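Local coordinates for protein dihydrodipicolinate synthase (Oceanobacillus iheyensis HTE831, PDB 3D0C) that probably catalyses the condensation of pyruvate with aspartate semialdehyde that opens the diaminopimelate branch of lysine biosynthesis, as in other DapA-family TIM-barrel lyases, at residues A[6-11]-A[162-167]; A[10-15]-A[107-112]; A[123-128]-A[151-156]. The protein carries 1 engineered substitution. All coordinates share one frame; numbering follows the deposited sequence.

Contact 1 of 3, residues A[6-11]-A[162-167]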
loop_
_atom_site.group_PDB
_atom_site.type_symbol
_atom_site.label_atom_id
_atom_site.label_comp_id
_atom_site.label_asym_id
_atom_site.label_seq_id
_atom_site.Cartn_x
_atom_site.Cartn_y
_atom_site.Cartn_z
ATOM N N GLY A 6 7.556 -13.542 -27.460
ATOM C CA GLY A 6 8.879 -14.073 -27.195
ATOM C C GLY A 6 9.951 -13.019 -27.415
ATOM O O GLY A 6 10.801 -12.792 -26.549
ATOM N N GLU A 7 9.906 -12.361 -28.570
ATOM C CA GLU A 7 10.889 -11.335 -28.901
ATOM C C GLU A 7 10.732 -10.116 -28.000
ATOM O O GLU A 7 11.718 -9.481 -27.626
ATOM C CB GLU A 7 10.743 -10.910 -30.364
ATOM C CG GLU A 7 12.016 -10.353 -30.987
ATOM C CD GLU A 7 13.112 -11.403 -31.105
ATOM O OE1 GLU A 7 12.801 -12.538 -31.525
ATOM O OE2 GLU A 7 14.283 -11.095 -30.791
ATOM N N PHE A 8 9.489 -9.797 -27.650
ATOM C CA PHE A 8 9.216 -8.647 -26.796
ATOM C C PHE A 8 9.918 -8.766 -25.443
ATOM O O PHE A 8 10.495 -7.794 -24.959
ATOM C CB PHE A 8 7.711 -8.478 -26.556
ATOM C CG PHE A 8 7.355 -7.184 -25.876
ATOM C CD1 PHE A 8 7.249 -6.006 -26.607
ATOM C CD2 PHE A 8 7.189 -7.127 -24.497
ATOM C CE1 PHE A 8 6.986 -4.792 -25.976
ATOM C CE2 PHE A 8 6.927 -5.917 -23.857
ATOM C CZ PHE A 8 6.826 -4.749 -24.597
ATOM N N SER A 9 9.860 -9.950 -24.837
ATOM C CA SER A 9 10.485 -10.169 -23.536
ATOM C C SER A 9 11.993 -9.944 -23.575
ATOM O O SER A 9 12.601 -9.621 -22.556
ATOM C CB SER A 9 10.190 -11.585 -23.027
ATOM O OG SER A 9 10.865 -12.568 -23.796
ATOM N N LYS A 10 12.598 -10.112 -24.750
ATOM C CA LYS A 10 14.038 -9.917 -24.894
ATOM C C LYS A 10 14.457 -8.464 -24.670
ATOM O O LYS A 10 15.617 -8.190 -24.357
ATOM C CB LYS A 10 14.501 -10.389 -26.277
ATOM C CG LYS A 10 14.361 -11.890 -26.488
ATOM C CD LYS A 10 14.757 -12.270 -27.900
ATOM C CE LYS A 10 14.611 -13.763 -28.145
ATOM N NZ LYS A 10 14.840 -14.087 -29.585
ATOM N N ARG A 11 13.513 -7.539 -24.820
ATOM C CA ARG A 11 13.795 -6.116 -24.625
ATOM C C ARG A 11 14.262 -5.784 -23.208
ATOM O O ARG A 11 14.927 -4.764 -22.982
ATOM C CB ARG A 11 12.551 -5.279 -24.905
ATOM C CG ARG A 11 11.992 -5.377 -26.311
ATOM C CD ARG A 11 10.829 -4.416 -26.455
ATOM N NE ARG A 11 10.247 -4.435 -27.793
ATOM C CZ ARG A 11 9.488 -3.461 -28.281
ATOM N NH1 ARG A 11 9.223 -2.391 -27.538
ATOM N NH2 ARG A 11 8.996 -3.551 -29.511
ATOM N N LYS A 162 0.684 -12.499 -22.681
ATOM C CA LYS A 162 0.870 -11.098 -22.307
ATOM C C LYS A 162 1.809 -10.867 -21.128
ATOM O O LYS A 162 2.354 -9.770 -20.991
ATOM C CB LYS A 162 -0.479 -10.438 -22.019
ATOM C CG LYS A 162 -1.385 -10.343 -23.235
ATOM C CD LYS A 162 -2.710 -9.709 -22.857
ATOM C CE LYS A 162 -3.684 -9.772 -24.015
ATOM N NZ LYS A 162 -4.939 -9.013 -23.763
ATOM N N LEU A 163 1.987 -11.866 -20.265
ATOM C CA LEU A 163 2.903 -11.696 -19.140
ATOM C C LEU A 163 4.298 -11.970 -19.702
ATOM O O LEU A 163 4.688 -13.121 -19.866
ATOM C CB LEU A 163 2.582 -12.679 -18.015
ATOM C CG LEU A 163 3.508 -12.599 -16.798
ATOM C CD1 LEU A 163 3.556 -11.162 -16.297
ATOM C CD2 LEU A 163 3.015 -13.528 -15.697
ATOM N N VAL A 164 5.042 -10.902 -19.983
ATOM C CA VAL A 164 6.372 -11.004 -20.575
ATOM C C VAL A 164 7.551 -10.759 -19.637
ATOM O O VAL A 164 8.713 -10.809 -20.059
ATOM C CB VAL A 164 6.504 -10.026 -21.750
ATOM C CG1 VAL A 164 5.508 -10.394 -22.848
ATOM C CG2 VAL A 164 6.258 -8.608 -21.268
ATOM N N GLY A 165 7.262 -10.479 -18.372
ATOM C CA GLY A 165 8.339 -10.255 -17.429
ATOM C C GLY A 165 7.920 -10.171 -15.975
ATOM O O GLY A 165 6.757 -9.905 -15.663
ATOM N N ILE A 166 8.875 -10.424 -15.089
ATOM C CA ILE A 166 8.654 -10.332 -13.652
ATOM C C ILE A 166 9.797 -9.523 -13.060
ATOM O O ILE A 166 10.964 -9.890 -13.214
ATOM C CB ILE A 166 8.688 -11.706 -12.934
ATOM C CG1 ILE A 166 7.643 -12.658 -13.518
ATOM C CG2 ILE A 166 8.409 -11.504 -11.446
ATOM C CD1 ILE A 166 6.210 -12.225 -13.268
ATOM N N LYS A 167 9.468 -8.405 -12.417
ATOM C CA LYS A 167 10.487 -7.619 -11.737
ATOM C C LYS A 167 10.459 -8.231 -10.340
ATOM O O LYS A 167 9.675 -7.818 -9.483
ATOM C CB LYS A 167 10.117 -6.130 -11.685
ATOM C CG LYS A 167 10.465 -5.379 -12.948
ATOM C CD LYS A 167 10.138 -3.903 -12.806
ATOM C CE LYS A 167 10.648 -3.117 -13.993
ATOM N NZ LYS A 167 10.007 -3.568 -15.261
#
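Phe8 reaches the strand with one edge of its ring: CD2 lies 3.7 Å from Val164 CG2, and CE2 is almost as near to the same methyl. CG1 of Val164 also comes within 4.0 Å of Phe8 CD2, so both branches of the valine bear on one corner of the ring, and the two side chains stand roughly perpendicular. The ring gets there because its CG is anti to the backbone N (chi1 -170°), while Val164 holds CG2 between its own N and carbonyl carbon. The next residue, Ser9, packs its CB 3.4 Å from Val164 O, where the backbones come closest. Its hydroxyl turns back into the helix instead, OG giving a 2.8 Å hydrogen bond to Gly6 O that arrives tilted 26° from the carbonyl plane.

This is the N-terminal helix 5-9 lying across the end of a TIM barrel where the strands begin, against the N-terminal end of strand 163-168; the same strand leads to Lys167, predicted to form the Schiff base with substrate. Pro139 packs on both Phe8 and Val164 on this buried side.

Away from the strand the helix is far looser. Glu7 and Lys10 are exposed and joined by a weak salt bridge, Lys10 NZ to Glu7 OE1 at 3.2 Å. Arg11 is exposed as well, yet the far edge of the Phe8 ring, at CE1, sits 3.5 Å above one face of the Arg11 guanidinium, toward its rim.

Contact 2 of 3, residues A[10-15]-A[107-112]; sequences KRFSTI and ADCVMI
Arg11 and Asp108 face each other across the floor of the barrel without closing a salt bridge. From CB, which points toward the strand segment, the arginine runs extended through CG and CD to NE, and CB, CG, CD and NE all stay clear of segment 107-112. Only at the tip is Asp108 met: NH1 lies 4.1 Å from Asp108 OD1, with the carboxylate carbon beside the guanidinium edge and the two planes 62° apart. Opposite charges at this range probably attract, but each group has a firmer partner on strand 83-88, the neighbour of strand 109-112: Arg11 NH1 with Thr83 OG1 and Asp108 OD2 with the backbone N of Val84.

Deeper in, Phe12 sends its CZ to within 4.2 Å of Cys109 SG. The sulfur sits obliquely to the ring, 5.5 Å from its centroid and 67° off the normal, in a sulfur-aromatic contact; chi1 of 179° sets SG anti to the cysteine's backbone N. The Phe12 side chain is about 5 Å from that of Lys167, the predicted Schiff-base lysine.

The loop runs from helix 5-9 into strand 15-17, with Phe12 set among the strands, resting also on Val85 of strand 83-88 and Ile141 of strand 140-144, the two neighbours that flank strand 109-112.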
loop_
_atom_site.group_PDB
_atom_site.type_symbol
_atom_site.label_atom_id
_atom_site.label_comp_id
_atom_site.label_asym_id
_atom_site.label_seq_id
_atom_site.Cartn_x
_atom_site.Cartn_y
_atom_site.Cartn_z
ATOM N N LYS A 10 12.598 -10.112 -24.750
ATOM C CA LYS A 10 14.038 -9.917 -24.894
ATOM C C LYS A 10 14.457 -8.464 -24.670
ATOM O O LYS A 10 15.617 -8.190 -24.357
ATOM C CB LYS A 10 14.501 -10.389 -26.277
ATOM C CG LYS A 10 14.361 -11.890 -26.488
ATOM C CD LYS A 10 14.757 -12.270 -27.900
ATOM C CE LYS A 10 14.611 -13.763 -28.145
ATOM N NZ LYS A 10 14.840 -14.087 -29.585
ATOM N N ARG A 11 13.513 -7.539 -24.820
ATOM C CA ARG A 11 13.795 -6.116 -24.625
ATOM C C ARG A 11 14.262 -5.784 -23.208
ATOM O O ARG A 11 14.927 -4.764 -22.982
ATOM C CB ARG A 11 12.551 -5.279 -24.905
ATOM C CG ARG A 11 11.992 -5.377 -26.311
ATOM C CD ARG A 11 10.829 -4.416 -26.455
ATOM N NE ARG A 11 10.247 -4.435 -27.793
ATOM C CZ ARG A 11 9.488 -3.461 -28.281
ATOM N NH1 ARG A 11 9.223 -2.391 -27.538
ATOM N NH2 ARG A 11 8.996 -3.551 -29.511
ATOM N N PHE A 12 13.913 -6.638 -22.255
ATOM C CA PHE A 12 14.260 -6.394 -20.857
ATOM C C PHE A 12 15.624 -6.887 -20.388
ATOM O O PHE A 12 15.959 -6.780 -19.204
ATOM C CB PHE A 12 13.136 -6.941 -19.985
ATOM C CG PHE A 12 11.793 -6.393 -20.363
ATOM C CD1 PHE A 12 11.445 -5.087 -20.030
ATOM C CD2 PHE A 12 10.906 -7.152 -21.119
ATOM C CE1 PHE A 12 10.242 -4.543 -20.449
ATOM C CE2 PHE A 12 9.699 -6.619 -21.543
ATOM C CZ PHE A 12 9.364 -5.309 -21.208
ATOM N N SER A 13 16.417 -7.410 -21.320
ATOM C CA SER A 13 17.761 -7.877 -20.990
ATOM C C SER A 13 18.663 -6.655 -21.012
ATOM O O SER A 13 19.568 -6.548 -21.842
ATOM C CB SER A 13 18.247 -8.901 -22.022
ATOM O OG SER A 13 17.485 -10.090 -21.924
ATOM N N THR A 14 18.407 -5.731 -20.096
ATOM C CA THR A 14 19.176 -4.495 -20.014
ATOM C C THR A 14 18.741 -3.788 -18.731
ATOM O O THR A 14 18.138 -4.404 -17.852
ATOM C CB THR A 14 18.860 -3.584 -21.225
ATOM O OG1 THR A 14 19.727 -2.438 -21.227
ATOM C CG2 THR A 14 17.416 -3.119 -21.159
ATOM N N ILE A 15 19.050 -2.503 -18.619
ATOM C CA ILE A 15 18.641 -1.753 -17.437
ATOM C C ILE A 15 17.261 -1.132 -17.665
ATOM O O ILE A 15 17.015 -0.507 -18.697
ATOM C CB ILE A 15 19.637 -0.612 -17.115
ATOM C CG1 ILE A 15 20.990 -1.198 -16.689
ATOM C CG2 ILE A 15 19.052 0.304 -16.032
ATOM C CD1 ILE A 15 22.035 -0.149 -16.320
ATOM N N ALA A 107 2.156 3.617 -24.924
ATOM C CA ALA A 107 3.053 2.813 -24.090
ATOM C C ALA A 107 3.132 1.403 -24.655
ATOM O O ALA A 107 2.143 0.871 -25.153
ATOM C CB ALA A 107 2.555 2.775 -22.643
ATOM N N ASP A 108 4.308 0.797 -24.561
ATOM C CA ASP A 108 4.534 -0.536 -25.096
ATOM C C ASP A 108 4.126 -1.670 -24.187
ATOM O O ASP A 108 3.803 -2.758 -24.653
ATOM C CB ASP A 108 6.020 -0.703 -25.417
ATOM C CG ASP A 108 6.541 0.391 -26.306
ATOM O OD1 ASP A 108 6.176 0.403 -27.501
ATOM O OD2 ASP A 108 7.306 1.243 -25.808
ATOM N N CYS A 109 4.135 -1.406 -22.886
ATOM C CA CYS A 109 3.857 -2.432 -21.895
ATOM C C CYS A 109 3.449 -1.733 -20.597
ATOM O O CYS A 109 3.648 -0.521 -20.448
ATOM C CB CYS A 109 5.169 -3.229 -21.699
ATOM S SG CYS A 109 5.238 -4.592 -20.514
ATOM N N VAL A 110 2.854 -2.482 -19.673
ATOM C CA VAL A 110 2.492 -1.918 -18.380
ATOM C C VAL A 110 3.206 -2.714 -17.288
ATOM O O VAL A 110 3.629 -3.850 -17.512
ATOM C CB VAL A 110 0.954 -1.944 -18.112
ATOM C CG1 VAL A 110 0.224 -1.169 -19.200
ATOM C CG2 VAL A 110 0.440 -3.380 -18.024
HETATM N N MSE A 111 3.380 -2.094 -16.125
HETATM C CA MSE A 111 4.001 -2.768 -14.987
HETATM C C MSE A 111 3.021 -2.690 -13.836
HETATM O O MSE A 111 2.694 -1.590 -13.383
HETATM C CB MSE A 111 5.295 -2.088 -14.539
HETATM C CG MSE A 111 5.779 -2.675 -13.216
HETATM SE SE MSE A 111 7.157 -1.671 -12.332
HETATM C CE MSE A 111 6.062 -0.248 -11.580
ATOM N N ILE A 112 2.572 -3.847 -13.355
ATOM C CA ILE A 112 1.616 -3.893 -12.257
ATOM C C ILE A 112 2.345 -3.846 -10.930
ATOM O O ILE A 112 3.149 -4.723 -10.605
ATOM C CB ILE A 112 0.730 -5.173 -12.318
ATOM C CG1 ILE A 112 0.083 -5.275 -13.702
ATOM C CG2 ILE A 112 -0.350 -5.121 -11.229
ATOM C CD1 ILE A 112 -0.796 -6.506 -13.894
#

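Contact 3 of 3, residues A[123-128]-A[151-156]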
loop_
_atom_site.group_PDB
_atom_site.type_symbol
_atom_site.label_atom_id
_atom_site.label_comp_id
_atom_site.label_asym_id
_atom_site.label_seq_id
_atom_site.Cartn_x
_atom_site.Cartn_y
_atom_site.Cartn_z
ATOM N N ALA A 123 -4.310 -17.365 -4.277
ATOM C CA ALA A 123 -5.401 -17.565 -5.228
ATOM C C ALA A 123 -6.061 -16.261 -5.685
ATOM O O ALA A 123 -6.426 -16.116 -6.854
ATOM C CB ALA A 123 -6.448 -18.500 -4.623
ATOM N N GLY A 124 -6.216 -15.316 -4.764
ATOM C CA GLY A 124 -6.824 -14.041 -5.108
ATOM C C GLY A 124 -5.870 -13.188 -5.928
ATOM O O GLY A 124 -6.291 -12.416 -6.800
ATOM N N ALA A 125 -4.578 -13.320 -5.640
ATOM C CA ALA A 125 -3.557 -12.573 -6.362
ATOM C C ALA A 125 -3.578 -13.023 -7.820
ATOM O O ALA A 125 -3.509 -12.202 -8.733
ATOM C CB ALA A 125 -2.179 -12.834 -5.751
ATOM N N VAL A 126 -3.674 -14.330 -8.040
ATOM C CA VAL A 126 -3.714 -14.845 -9.404
ATOM C C VAL A 126 -4.884 -14.203 -10.162
ATOM O O VAL A 126 -4.723 -13.760 -11.302
ATOM C CB VAL A 126 -3.859 -16.387 -9.419
ATOM C CG1 VAL A 126 -4.110 -16.874 -10.837
ATOM C CG2 VAL A 126 -2.591 -17.031 -8.849
ATOM N N GLU A 127 -6.050 -14.136 -9.527
ATOM C CA GLU A 127 -7.232 -13.538 -10.156
ATOM C C GLU A 127 -7.033 -12.049 -10.444
ATOM O O GLU A 127 -7.407 -11.544 -11.509
ATOM C CB GLU A 127 -8.456 -13.735 -9.258
ATOM C CG GLU A 127 -8.830 -15.187 -9.062
ATOM C CD GLU A 127 -9.132 -15.881 -10.375
ATOM O OE1 GLU A 127 -10.093 -15.458 -11.056
ATOM O OE2 GLU A 127 -8.404 -16.840 -10.731
ATOM N N TYR A 128 -6.442 -11.350 -9.484
ATOM C CA TYR A 128 -6.165 -9.920 -9.608
ATOM C C TYR A 128 -5.311 -9.682 -10.846
ATOM O O TYR A 128 -5.680 -8.917 -11.757
ATOM C CB TYR A 128 -5.408 -9.438 -8.363
ATOM C CG TYR A 128 -5.015 -7.984 -8.396
ATOM C CD1 TYR A 128 -5.934 -6.988 -8.083
ATOM C CD2 TYR A 128 -3.722 -7.600 -8.751
ATOM C CE1 TYR A 128 -5.578 -5.640 -8.123
ATOM C CE2 TYR A 128 -3.355 -6.264 -8.796
ATOM C CZ TYR A 128 -4.286 -5.286 -8.480
ATOM O OH TYR A 128 -3.912 -3.964 -8.527
ATOM N N ASP A 151 5.710 -18.194 -4.797
ATOM C CA ASP A 151 6.235 -18.034 -6.137
ATOM C C ASP A 151 5.346 -18.788 -7.131
ATOM O O ASP A 151 5.448 -18.579 -8.336
ATOM C CB ASP A 151 7.678 -18.546 -6.213
ATOM C CG ASP A 151 8.632 -17.695 -5.397
ATOM O OD1 ASP A 151 8.501 -16.454 -5.476
ATOM O OD2 ASP A 151 9.502 -18.254 -4.690
ATOM N N ASP A 152 4.466 -19.652 -6.632
ATOM C CA ASP A 152 3.571 -20.384 -7.524
ATOM C C ASP A 152 2.584 -19.436 -8.211
ATOM O O ASP A 152 1.960 -19.800 -9.202
ATOM C CB ASP A 152 2.796 -21.457 -6.762
ATOM C CG ASP A 152 3.680 -22.600 -6.285
ATOM O OD1 ASP A 152 4.740 -22.871 -6.895
ATOM O OD2 ASP A 152 3.290 -23.245 -5.292
ATOM N N VAL A 153 2.428 -18.228 -7.672
ATOM C CA VAL A 153 1.543 -17.234 -8.283
ATOM C C VAL A 153 2.151 -16.907 -9.646
ATOM O O VAL A 153 1.453 -16.815 -10.660
ATOM C CB VAL A 153 1.485 -15.928 -7.454
ATOM C CG1 VAL A 153 0.782 -14.817 -8.254
ATOM C CG2 VAL A 153 0.767 -16.181 -6.143
ATOM N N ILE A 154 3.470 -16.726 -9.642
ATOM C CA ILE A 154 4.220 -16.428 -10.850
ATOM C C ILE A 154 4.148 -17.623 -11.807
ATOM O O ILE A 154 3.865 -17.460 -12.992
ATOM C CB ILE A 154 5.711 -16.132 -10.522
ATOM C CG1 ILE A 154 5.836 -14.801 -9.774
ATOM C CG2 ILE A 154 6.533 -16.105 -11.800
ATOM C CD1 ILE A 154 7.227 -14.538 -9.217
ATOM N N LYS A 155 4.409 -18.817 -11.280
ATOM C CA LYS A 155 4.389 -20.047 -12.077
ATOM C C LYS A 155 3.046 -20.241 -12.772
ATOM O O LYS A 155 2.985 -20.607 -13.951
ATOM C CB LYS A 155 4.701 -21.252 -11.180
ATOM C CG LYS A 155 6.122 -21.232 -10.615
ATOM C CD LYS A 155 6.349 -22.284 -9.532
ATOM C CE LYS A 155 6.133 -23.696 -10.045
ATOM N NZ LYS A 155 6.441 -24.698 -8.981
ATOM N N GLU A 156 1.976 -19.984 -12.033
ATOM C CA GLU A 156 0.615 -20.099 -12.545
ATOM C C GLU A 156 0.344 -19.144 -13.712
ATOM O O GLU A 156 -0.306 -19.508 -14.694
ATOM C CB GLU A 156 -0.377 -19.804 -11.418
ATOM C CG GLU A 156 -1.777 -19.478 -11.882
ATOM C CD GLU A 156 -2.661 -20.697 -11.946
ATOM O OE1 GLU A 156 -2.263 -21.687 -12.598
ATOM O OE2 GLU A 156 -3.756 -20.664 -11.343
#
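Val126 and Val153 share one torsion, each holding CG1 anti to its backbone N, and Glu156 places its CG likewise. In the glutamate, chi1 of 162° puts CG against Val126, 3.6 Å from CG1 and 4.0 Å from CG2 of that valine; the bend at chi2 then brings Glu156 OE2 back to within 3.8 Å of Val126 CG1. The two side chains are roughly perpendicular, and Glu156 CG touches both methyls of Val126. Between the valines the touch is lighter, Val126 CG2 to Val153 CG1 at 4.1 Å, the pair lying alongside and pointing opposite ways. Ala125 CB meets the same CG1 of Val153 at 4.4 Å.

These residues join two successive outer helices of the TIM barrel, 122-135 and 152-157, whose local axes approach to 9.6 Å and lie 39° apart, both running in the same general sense, as the repeated strand-helix units require. On its inward side helix 152-157 sends Ile154 to Ile166 and Phe144 of the strands. Helix 122-135 carries Ala123 and Glu127 to Asn283 of the second subunit.

The contact is almost wholly methyl and methylene, with the carboxylate of the exposed Glu156 beside Val126 at the margin. Glu127 OE2 stands 6.0 Å from Glu156 OE2, a like-charge pair whose repulsion is probably tempered by the salt bridge from Glu127 to Arg130.

Contacts 1 and 2 start from the same N-terminal stretch and share Lys10 and Arg11; their centres lie about 7 Å apart, and Phe8 CZ touches Cys109 CB at 3.7 Å. Together they set helix 5-9 and the loop after it against strands 163-168 and 109-112. Contact 3 sits on the outer wall, its centre about 17 Å from the centre of contact 1 and about 20 Å from that of contact 2. In sequence, its two helices follow strand 109-112 and precede strand 163-168; Tyr128 packs on Ile112, and Ile154 on Ile166. Floor and outer layer thus meet on strands of one eight-stranded barrel, which also carries the predicted catalytic Lys167.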